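Side-chain contacts in putative cell adhesion protein (Bacteroides eggerthii, PDB 4GPV), which probably serves as a FimA-like subunit of the adhesive pili that this human gut bacterium builds on its surface: residues A123-Q126 with L131-S134; D41-V46 with L153-A158; K169-T172 with T177-D180; P234-I239 with T244-F249. All blocks are in the same frame, centred on the assembly; numbering follows the deposited sequence.

Interaction 1: residues A123-Q126 with L131-S134; sequences ASTQ and LWMS
Gln126 and Trp132 make the tight half of this contact. The amide of Gln126 stands steeply on the indole, its plane 69° from that of the ring, and NE2 lies 3.1 Å above the ring plane over its centre. One N-H of NE2 is spent on Thr125 OG1, at 3.0 Å and almost exactly in the amide plane; the other is directed at the ring face. At the far end of the same amide, OE1 takes the backbone N-H of Trp132 on a lone pair in the carbonyl plane (N to OE1 3.0 Å, 165° at the hydrogen). The chain reaches both groups because it bends back at chi2 (-54°). Thr125 packs closely too: its CB rests at 3.6 Å from Trp132 CZ2, toward the rim of the benzo ring, while its hydroxyl, held by Ser115 O, lies over the same face as NE2.

The rest is looser. Leu131 brings CD2 only to 4.0 Å from Gln126 CB and turns mainly to Phe155, Tyr250 and Trp338. A water joins the two segments, donating to Gln126 OE1 and, at 2.8 Å, to Trp132 O. Ser124 OG accepts from Gln126 N in an ST turn that shapes the loop leading to strand 133-138, and Leu116 O gives this hydroxyl a second partner.

A buried amide is thus provided for at both ends: OE1 has two donors, NE2 has a hydroxyl and an electron-rich ring, and this pattern leaves little doubt which end of the amide is oxygen and which nitrogen.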
loop_
_atom_site.group_PDB
_atom_site.type_symbol
_atom_site.label_atom_id
_atom_site.label_comp_id
_atom_site.label_asym_id
_atom_site.label_seq_id
_atom_site.Cartn_x
_atom_site.Cartn_y
_atom_site.Cartn_z
ATOM N N ALA A 123 2.265 11.986 -7.201
ATOM C CA ALA A 123 2.452 12.121 -5.745
ATOM C C ALA A 123 1.520 11.137 -5.064
ATOM O O ALA A 123 0.375 11.046 -5.462
ATOM C CB ALA A 123 2.181 13.544 -5.297
ATOM N N SER A 124 2.026 10.336 -4.103
ATOM C CA SER A 124 1.195 9.344 -3.422
ATOM C C SER A 124 0.260 9.959 -2.385
ATOM O O SER A 124 0.597 10.952 -1.730
ATOM C CB SER A 124 2.045 8.279 -2.734
ATOM O OG SER A 124 1.196 7.189 -2.388
ATOM N N THR A 125 -0.907 9.322 -2.212
ATOM C CA THR A 125 -1.843 9.670 -1.163
ATOM C C THR A 125 -1.326 9.119 0.165
ATOM O O THR A 125 -1.772 9.557 1.244
ATOM C CB THR A 125 -3.234 9.113 -1.467
ATOM O OG1 THR A 125 -3.162 7.683 -1.640
ATOM C CG2 THR A 125 -3.886 9.789 -2.677
ATOM N N GLN A 126 -0.407 8.114 0.072
ATOM C CA GLN A 126 0.185 7.424 1.231
ATOM C C GLN A 126 1.593 7.972 1.507
ATOM O O GLN A 126 2.466 7.930 0.645
ATOM C CB GLN A 126 0.229 5.890 1.003
ATOM C CG GLN A 126 -1.095 5.272 0.568
ATOM C CD GLN A 126 -2.221 5.622 1.533
ATOM O OE1 GLN A 126 -2.205 5.245 2.690
ATOM N NE2 GLN A 126 -3.158 6.453 1.087
ATOM N N LEU A 131 -1.043 7.856 6.593
ATOM C CA LEU A 131 -1.420 6.566 6.034
ATOM C C LEU A 131 -2.919 6.333 6.258
ATOM O O LEU A 131 -3.397 6.476 7.376
ATOM C CB LEU A 131 -0.592 5.410 6.671
ATOM C CG LEU A 131 0.885 5.433 6.307
ATOM C CD1 LEU A 131 1.683 4.497 7.202
ATOM C CD2 LEU A 131 1.080 5.131 4.809
ATOM N N TRP A 132 -3.648 5.970 5.203
ATOM C CA TRP A 132 -5.083 5.703 5.362
ATOM C C TRP A 132 -5.280 4.468 6.227
ATOM O O TRP A 132 -4.552 3.492 6.059
ATOM C CB TRP A 132 -5.749 5.460 3.995
ATOM C CG TRP A 132 -5.837 6.670 3.101
ATOM C CD1 TRP A 132 -5.637 7.974 3.447
ATOM C CD2 TRP A 132 -6.220 6.673 1.713
ATOM N NE1 TRP A 132 -5.811 8.784 2.351
ATOM C CE2 TRP A 132 -6.198 8.016 1.278
ATOM C CE3 TRP A 132 -6.568 5.665 0.795
ATOM C CZ2 TRP A 132 -6.495 8.385 -0.045
ATOM C CZ3 TRP A 132 -6.845 6.024 -0.533
ATOM C CH2 TRP A 132 -6.812 7.373 -0.935
HETATM N N MSE A 133 -6.244 4.519 7.149
HETATM C CA MSE A 133 -6.618 3.413 8.031
HETATM C C MSE A 133 -8.113 3.334 8.109
HETATM O O MSE A 133 -8.798 4.353 7.930
HETATM C CB MSE A 133 -6.043 3.581 9.446
HETATM C CG MSE A 133 -4.505 3.546 9.477
HETATM SE SE MSE A 133 -3.853 3.945 11.259
HETATM C CE MSE A 133 -3.598 5.833 11.131
ATOM N N SER A 134 -8.632 2.133 8.300
ATOM C CA SER A 134 -10.071 2.005 8.400
ATOM C C SER A 134 -10.424 0.854 9.327
ATOM O O SER A 134 -9.615 -0.034 9.590
ATOM C CB SER A 134 -10.704 1.836 7.017
ATOM O OG SER A 134 -10.413 0.540 6.502
HETATM O O HOH W 1 -2.556 2.772 4.284
#

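Interaction 2: residues D41-V46 with L153-A158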
loop_
_atom_site.group_PDB
_atom_site.type_symbol
_atom_site.label_atom_id
_atom_site.label_comp_id
_atom_site.label_asym_id
_atom_site.label_seq_id
_atom_site.Cartn_x
_atom_site.Cartn_y
_atom_site.Cartn_z
ATOM N N ASP A 41 5.406 -6.176 11.859
ATOM C CA ASP A 41 6.034 -4.874 11.654
ATOM C C ASP A 41 5.088 -3.848 12.298
ATOM O O ASP A 41 4.100 -3.466 11.679
ATOM C CB ASP A 41 6.267 -4.591 10.144
ATOM C CG ASP A 41 6.869 -3.215 9.831
ATOM O OD1 ASP A 41 7.152 -2.451 10.785
ATOM O OD2 ASP A 41 7.060 -2.904 8.632
ATOM N N THR A 42 5.366 -3.451 13.550
ATOM C CA THR A 42 4.496 -2.525 14.273
ATOM C C THR A 42 4.882 -1.107 13.876
ATOM O O THR A 42 6.020 -0.686 14.058
ATOM C CB THR A 42 4.532 -2.803 15.779
ATOM O OG1 THR A 42 4.189 -4.177 15.972
ATOM C CG2 THR A 42 3.535 -1.938 16.555
ATOM N N GLU A 43 3.912 -0.376 13.328
ATOM C CA GLU A 43 4.099 0.973 12.817
ATOM C C GLU A 43 3.308 1.984 13.651
ATOM O O GLU A 43 2.071 1.948 13.638
ATOM C CB GLU A 43 3.617 0.997 11.360
ATOM C CG GLU A 43 3.782 2.315 10.620
ATOM C CD GLU A 43 4.938 2.393 9.639
ATOM O OE1 GLU A 43 5.558 1.346 9.337
ATOM O OE2 GLU A 43 5.187 3.510 9.132
ATOM N N ASP A 44 4.008 2.902 14.327
ATOM C CA ASP A 44 3.352 3.980 15.069
ATOM C C ASP A 44 2.802 4.920 14.026
ATOM O O ASP A 44 3.567 5.536 13.279
ATOM C CB ASP A 44 4.318 4.674 16.048
ATOM C CG ASP A 44 4.489 3.901 17.331
ATOM O OD1 ASP A 44 3.550 3.911 18.159
ATOM O OD2 ASP A 44 5.560 3.278 17.509
ATOM N N ALA A 45 1.490 4.886 13.846
ATOM C CA ALA A 45 0.840 5.651 12.797
ATOM C C ALA A 45 0.060 6.781 13.376
ATOM O O ALA A 45 -0.830 6.580 14.203
ATOM C CB ALA A 45 -0.068 4.754 11.976
ATOM N N VAL A 46 0.394 7.989 12.948
ATOM C CA VAL A 46 -0.299 9.164 13.444
ATOM C C VAL A 46 -1.705 9.261 12.811
ATOM O O VAL A 46 -1.882 9.071 11.612
ATOM C CB VAL A 46 0.530 10.464 13.255
ATOM C CG1 VAL A 46 1.075 10.600 11.835
ATOM C CG2 VAL A 46 -0.243 11.708 13.676
ATOM N N LEU A 153 -8.345 -0.092 13.976
ATOM C CA LEU A 153 -7.942 0.394 12.662
ATOM C C LEU A 153 -6.849 -0.429 12.042
ATOM O O LEU A 153 -5.923 -0.843 12.735
ATOM C CB LEU A 153 -7.447 1.844 12.757
ATOM C CG LEU A 153 -8.487 2.877 13.260
ATOM C CD1 LEU A 153 -7.818 4.223 13.556
ATOM C CD2 LEU A 153 -9.668 3.021 12.265
ATOM N N SER A 154 -6.946 -0.640 10.713
ATOM C CA SER A 154 -5.918 -1.356 9.958
ATOM C C SER A 154 -5.500 -0.515 8.775
ATOM O O SER A 154 -6.325 0.234 8.255
ATOM C CB SER A 154 -6.441 -2.706 9.466
ATOM O OG SER A 154 -6.732 -3.584 10.537
ATOM N N PHE A 155 -4.261 -0.662 8.313
ATOM C CA PHE A 155 -3.819 0.087 7.128
ATOM C C PHE A 155 -4.564 -0.365 5.909
ATOM O O PHE A 155 -4.775 -1.563 5.721
ATOM C CB PHE A 155 -2.320 -0.128 6.868
ATOM C CG PHE A 155 -1.426 0.461 7.923
ATOM C CD1 PHE A 155 -1.407 1.841 8.154
ATOM C CD2 PHE A 155 -0.580 -0.355 8.676
ATOM C CE1 PHE A 155 -0.567 2.385 9.135
ATOM C CE2 PHE A 155 0.279 0.198 9.636
ATOM C CZ PHE A 155 0.261 1.561 9.871
ATOM N N VAL A 156 -4.891 0.585 5.025
ATOM C CA VAL A 156 -5.527 0.269 3.748
ATOM C C VAL A 156 -4.448 -0.242 2.785
ATOM O O VAL A 156 -4.738 -1.077 1.933
ATOM C CB VAL A 156 -6.235 1.546 3.204
ATOM C CG1 VAL A 156 -6.722 1.364 1.757
ATOM C CG2 VAL A 156 -7.383 1.940 4.123
ATOM N N ALA A 157 -3.251 0.335 2.868
ATOM C CA ALA A 157 -2.124 -0.036 2.005
ATOM C C ALA A 157 -1.305 -1.222 2.553
ATOM O O ALA A 157 -1.501 -1.694 3.677
ATOM C CB ALA A 157 -1.212 1.174 1.835
ATOM N N ALA A 158 -0.338 -1.653 1.731
ATOM C CA ALA A 158 0.740 -2.573 2.047
ATOM C C ALA A 158 2.039 -1.780 1.938
ATOM O O ALA A 158 2.084 -0.744 1.248
ATOM C CB ALA A 158 0.737 -3.755 1.059
#
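Glu43 and Ala45, on strand 40-46, face Phe155 of strand 146-169 across the interior of a curled beta sheet. The two strands are not hydrogen-bonded neighbours: strand 329-343 pairs with the first, and the nearest CA atoms, those of Ala45 and Phe155, are 9.2 Å apart, so the contact is made by side chains, with the Phe155 ring reaching across.

The polar interactions run past the ring. The carboxylate of Glu43 stands 88° from the ring plane, and its OE1 makes a hydrogen bond with Trp338 NE1 and a salt bridge with Lys159 NZ, which also forms one with Asp41 OD2.

The apolar contacts are made by the ring itself. Phe155 pushes its far end between the two residues. CB of Glu43 lies against this end, and with CG anti to the backbone N (chi1 -178°) the second methylene does too, Glu43 CG approaching Phe155 CZ to 3.7 Å. Trp338 stacks on Phe155, with Met133 and Leu131 also touching it. With an alanine at this position, the indole of Trp338 would probably lose its stacking partner and a gap would open between the strands. Ala45 meets the ring at its edge, with CB near the ring plane, 3.7 Å from Phe155 CE1.

Interaction 3: residues K169-T172 with T177-D180; sequences KNMT and TITD
Met171 O is gripped from strand 176-193 by two donors at once. Ile178 N gives it a nearly straight bond of 3.0 Å (163° at the hydrogen), lying in the carbonyl plane. Thr177 OG1 donates to the same oxygen at 2.8 Å, on a lone pair. The hydroxyl gets there because it is anti to its own backbone N (chi1 -166°), and this holds for one of the two conformers modelled for Thr177. A weaker CA-H...O contact from Thr177 CA, 3.2 Å from Met171 O, adds to the hold.

These bonds tie down the short connection through which the chain leaves strand 146-169 of one sheet and enters strand 176-193 of the other, an arch between sheets in the FimA-like C-terminal domain. On the outer side of the connection, Thr172 sets its methyl CG2 3.7 Å from Thr177 OG1.

Met171, a selenomethionine also modelled in two conformers, runs alongside the strand in the one described here. The bend at chi3 (66°) turns the terminal methyl CE inward, to 3.4 Å from Ile178 O and 3.5 Å from Asp180 OD2; Ile178 CG2 is a looser apolar neighbour at 4.3 Å. The Asp180 carboxylate is engaged elsewhere, OD2 in a salt bridge with Arg168 and OD1 in a hydrogen bond with Ser267 OG.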
loop_
_atom_site.group_PDB
_atom_site.type_symbol
_atom_site.label_atom_id
_atom_site.label_comp_id
_atom_site.label_asym_id
_atom_site.label_seq_id
_atom_site.Cartn_x
_atom_site.Cartn_y
_atom_site.Cartn_z
ATOM N N LYS A 169 30.975 -7.447 -9.438
ATOM C CA LYS A 169 32.320 -6.889 -9.499
ATOM C C LYS A 169 32.528 -6.213 -10.828
ATOM O O LYS A 169 31.924 -6.622 -11.814
ATOM C CB LYS A 169 33.379 -8.007 -9.323
ATOM C CG LYS A 169 33.289 -8.793 -8.017
ATOM C CD LYS A 169 34.412 -9.839 -7.900
ATOM C CE LYS A 169 34.198 -11.068 -8.756
ATOM N NZ LYS A 169 35.266 -12.075 -8.553
ATOM N N ASN A 170 33.444 -5.234 -10.872
ATOM C CA ASN A 170 33.865 -4.547 -12.096
ATOM C C ASN A 170 32.677 -4.038 -12.918
ATOM O O ASN A 170 32.565 -4.339 -14.117
ATOM C CB ASN A 170 34.733 -5.479 -12.939
ATOM C CG ASN A 170 35.913 -6.073 -12.205
ATOM O OD1 ASN A 170 36.588 -5.418 -11.398
ATOM N ND2 ASN A 170 36.165 -7.343 -12.457
HETATM N N MSE A 171 31.811 -3.270 -12.258
HETATM C CA MSE A 171 30.633 -2.706 -12.915
HETATM C C MSE A 171 31.014 -1.585 -13.883
HETATM O O MSE A 171 30.255 -1.310 -14.810
HETATM C CB MSE A 171 29.633 -2.201 -11.891
HETATM C CG MSE A 171 28.891 -3.311 -11.206
HETATM SE SE MSE A 171 27.812 -2.576 -9.809
HETATM C CE MSE A 171 26.504 -1.505 -10.886
ATOM N N THR A 172 32.170 -0.942 -13.676
ATOM C CA THR A 172 32.686 0.129 -14.531
ATOM C C THR A 172 34.152 -0.157 -14.873
ATOM O O THR A 172 34.808 -0.977 -14.204
ATOM C CB THR A 172 32.538 1.522 -13.869
ATOM O OG1 THR A 172 33.409 1.629 -12.750
ATOM C CG2 THR A 172 31.109 1.871 -13.468
ATOM N N THR A 177 29.611 -2.210 -19.105
ATOM C CA THR A 177 29.410 -1.383 -17.933
ATOM C C THR A 177 27.929 -1.388 -17.577
ATOM O O THR A 177 27.059 -1.493 -18.451
ATOM C CB THR A 177 30.005 0.023 -18.111
ATOM O OG1 THR A 177 30.059 0.663 -16.837
ATOM C CG2 THR A 177 29.244 0.884 -19.101
ATOM N N ILE A 178 27.654 -1.359 -16.275
ATOM C CA ILE A 178 26.287 -1.301 -15.766
ATOM C C ILE A 178 26.266 -0.171 -14.786
ATOM O O ILE A 178 27.158 -0.068 -13.942
ATOM C CB ILE A 178 25.738 -2.645 -15.172
ATOM C CG1 ILE A 178 25.669 -3.718 -16.272
ATOM C CG2 ILE A 178 24.343 -2.463 -14.531
ATOM C CD1 ILE A 178 25.333 -5.158 -15.759
ATOM N N THR A 179 25.277 0.719 -14.942
ATOM C CA THR A 179 25.014 1.811 -14.024
ATOM C C THR A 179 23.600 1.588 -13.492
ATOM O O THR A 179 22.658 1.492 -14.282
ATOM C CB THR A 179 25.189 3.186 -14.716
ATOM O OG1 THR A 179 26.535 3.315 -15.171
ATOM C CG2 THR A 179 24.826 4.366 -13.796
ATOM N N ASP A 180 23.439 1.475 -12.169
ATOM C CA ASP A 180 22.101 1.321 -11.618
ATOM C C ASP A 180 21.418 2.676 -11.606
ATOM O O ASP A 180 22.045 3.669 -11.197
ATOM C CB ASP A 180 22.164 0.737 -10.202
ATOM C CG ASP A 180 22.790 -0.638 -10.130
ATOM O OD1 ASP A 180 22.626 -1.426 -11.100
ATOM O OD2 ASP A 180 23.500 -0.907 -9.146
#

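Interaction 4: residues P234-I239 with T244-F249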
loop_
_atom_site.group_PDB
_atom_site.type_symbol
_atom_site.label_atom_id
_atom_site.label_comp_id
_atom_site.label_asym_id
_atom_site.label_seq_id
_atom_site.Cartn_x
_atom_site.Cartn_y
_atom_site.Cartn_z
ATOM N N PRO A 234 25.871 6.616 -6.954
ATOM C CA PRO A 234 27.072 5.816 -6.663
ATOM C C PRO A 234 27.280 5.754 -5.151
ATOM O O PRO A 234 27.061 6.753 -4.457
ATOM C CB PRO A 234 28.199 6.590 -7.374
ATOM C CG PRO A 234 27.673 7.980 -7.545
ATOM C CD PRO A 234 26.203 7.792 -7.789
ATOM N N GLY A 235 27.620 4.578 -4.647
ATOM C CA GLY A 235 27.824 4.389 -3.217
ATOM C C GLY A 235 26.623 3.861 -2.467
ATOM O O GLY A 235 26.790 3.347 -1.357
ATOM N N ASP A 236 25.383 4.017 -3.028
ATOM C CA ASP A 236 24.154 3.539 -2.380
ATOM C C ASP A 236 24.154 2.011 -2.231
ATOM O O ASP A 236 23.788 1.505 -1.168
ATOM C CB ASP A 236 22.904 3.975 -3.159
ATOM C CG ASP A 236 22.517 5.431 -3.026
ATOM O OD1 ASP A 236 23.025 6.101 -2.100
ATOM O OD2 ASP A 236 21.730 5.916 -3.872
ATOM N N PHE A 237 24.528 1.282 -3.298
ATOM C CA PHE A 237 24.558 -0.182 -3.228
ATOM C C PHE A 237 25.946 -0.712 -2.901
ATOM O O PHE A 237 26.931 -0.389 -3.579
ATOM C CB PHE A 237 24.046 -0.833 -4.523
ATOM C CG PHE A 237 22.594 -0.588 -4.863
ATOM C CD1 PHE A 237 21.692 -0.151 -3.890
ATOM C CD2 PHE A 237 22.121 -0.799 -6.156
ATOM C CE1 PHE A 237 20.346 0.081 -4.212
ATOM C CE2 PHE A 237 20.775 -0.569 -6.470
ATOM C CZ PHE A 237 19.897 -0.147 -5.493
ATOM N N THR A 238 26.021 -1.519 -1.836
ATOM C CA THR A 238 27.273 -2.147 -1.386
ATOM C C THR A 238 26.993 -3.628 -1.048
ATOM O O THR A 238 25.852 -4.095 -1.190
ATOM C CB THR A 238 27.862 -1.399 -0.162
ATOM O OG1 THR A 238 27.070 -1.666 1.001
ATOM C CG2 THR A 238 28.012 0.117 -0.375
ATOM N N ILE A 239 28.009 -4.336 -0.511
ATOM C CA ILE A 239 27.845 -5.718 -0.037
ATOM C C ILE A 239 26.751 -5.748 1.029
ATOM O O ILE A 239 26.086 -6.766 1.201
ATOM C CB ILE A 239 29.190 -6.293 0.495
ATOM C CG1 ILE A 239 29.823 -5.372 1.605
ATOM C CG2 ILE A 239 30.160 -6.524 -0.691
ATOM C CD1 ILE A 239 30.828 -6.074 2.609
ATOM N N THR A 244 20.891 -3.222 5.577
ATOM C CA THR A 244 20.144 -1.964 5.687
ATOM C C THR A 244 19.145 -1.843 4.503
ATOM O O THR A 244 19.429 -2.293 3.379
ATOM C CB THR A 244 21.077 -0.754 5.771
ATOM O OG1 THR A 244 21.662 -0.518 4.498
ATOM C CG2 THR A 244 22.157 -0.909 6.832
ATOM N N VAL A 245 18.012 -1.178 4.757
ATOM C CA VAL A 245 16.953 -0.992 3.768
ATOM C C VAL A 245 17.307 0.209 2.875
ATOM O O VAL A 245 17.645 1.289 3.383
ATOM C CB VAL A 245 15.585 -0.814 4.496
ATOM C CG1 VAL A 245 14.482 -0.344 3.542
ATOM C CG2 VAL A 245 15.168 -2.091 5.226
ATOM N N PHE A 246 17.195 0.034 1.554
ATOM C CA PHE A 246 17.473 1.120 0.614
ATOM C C PHE A 246 16.284 2.087 0.512
ATOM O O PHE A 246 16.468 3.308 0.484
ATOM C CB PHE A 246 17.798 0.565 -0.789
ATOM C CG PHE A 246 17.915 1.668 -1.824
ATOM C CD1 PHE A 246 18.987 2.569 -1.793
ATOM C CD2 PHE A 246 16.940 1.836 -2.802
ATOM C CE1 PHE A 246 19.084 3.604 -2.736
ATOM C CE2 PHE A 246 17.023 2.901 -3.719
ATOM C CZ PHE A 246 18.097 3.771 -3.680
ATOM N N ASN A 247 15.073 1.533 0.355
ATOM C CA ASN A 247 13.864 2.365 0.250
ATOM C C ASN A 247 12.640 1.516 0.567
ATOM O O ASN A 247 12.742 0.297 0.759
ATOM C CB ASN A 247 13.751 2.995 -1.163
ATOM C CG ASN A 247 13.321 2.033 -2.276
ATOM O OD1 ASN A 247 13.579 0.828 -2.243
ATOM N ND2 ASN A 247 12.605 2.538 -3.264
ATOM N N HIS A 248 11.473 2.151 0.532
ATOM C CA HIS A 248 10.221 1.442 0.675
ATOM C C HIS A 248 9.178 2.149 -0.188
ATOM O O HIS A 248 9.340 3.333 -0.500
ATOM C CB HIS A 248 9.789 1.375 2.150
ATOM C CG HIS A 248 9.430 2.690 2.746
ATOM N ND1 HIS A 248 10.383 3.497 3.314
ATOM C CD2 HIS A 248 8.224 3.307 2.820
ATOM C CE1 HIS A 248 9.743 4.583 3.716
ATOM N NE2 HIS A 248 8.438 4.512 3.435
ATOM N N PHE A 249 8.139 1.408 -0.570
ATOM C CA PHE A 249 6.988 1.948 -1.296
ATOM C C PHE A 249 5.727 1.538 -0.589
ATOM O O PHE A 249 5.677 0.460 0.010
ATOM C CB PHE A 249 6.940 1.408 -2.746
ATOM C CG PHE A 249 8.049 1.852 -3.663
ATOM C CD1 PHE A 249 8.148 3.182 -4.076
ATOM C CD2 PHE A 249 8.938 0.929 -4.198
ATOM C CE1 PHE A 249 9.162 3.583 -4.950
ATOM C CE2 PHE A 249 9.924 1.321 -5.100
ATOM C CZ PHE A 249 10.037 2.642 -5.468
#
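A T-shaped aromatic pair, Phe237 with Phe246, joins the loop after strand 229-231 to the approach to strand 247-251 in the FimA-like C-terminal domain. Phe237 supplies the edge and Phe246 the face: the ring planes stand at 72° and the centroids are 5.1 Å apart. The touching atom is Phe237 CE1, which hangs over the Phe246 face away from its middle, 3.7 Å from Phe246 CD1. In such an arrangement the slightly positive C-H rim of one ring faces the pi cloud of the other.

Different first torsions bring the rings together. Phe246 has CG anti to the backbone N (chi1 173°), whereas Phe237 keeps CG beside its own N. The pair sits against both sheets: Phe237 touches Val164 on strand 146-169 and Ile265 on strand 262-271, Phe246 lies on Ala183 of strand 176-193, and Val232 contacts both rings. Replacing Phe246 with an alanine would probably leave the edge of Phe237 without a face to pack on and open a gap beside Ala183 and Val232.

Backbone bonds from Thr238 to Asp166 and from Phe246 to Leu162 fasten both segments to strand 146-169. Asp236 directs its carboxylate to the rim of Phe246, at 52° to the ring plane. OD2, which accepts a hydrogen bond from Ser233 N, lies in the plane of the Phe246 ring, 3.7 Å from Phe246 CE1.

In the fold
Strand 146-169, or the loop that leaves it, relates all four contacts. Interaction 1 lies within the chain loop that interaction 2 closes; their centres are about 10 Å apart, and they meet where Leu131 CD1 packs 3.6 Å from Phe155 CE1 and where strands 133-138 and 146-169 pair, with Trp132 O probably hydrogen-bonded to Val156 N. Farther along, interactions 3 and 4 have centres about 16 Å apart and touch through Asp180 OD2 and Phe237 CD2 at 3.3 Å. Interactions 2 and 4 reach neighbouring strands of one sheet, yet their nearest atoms remain about 4 Å apart. Interaction 3 is remote from interaction 2, about 38 Å between centres.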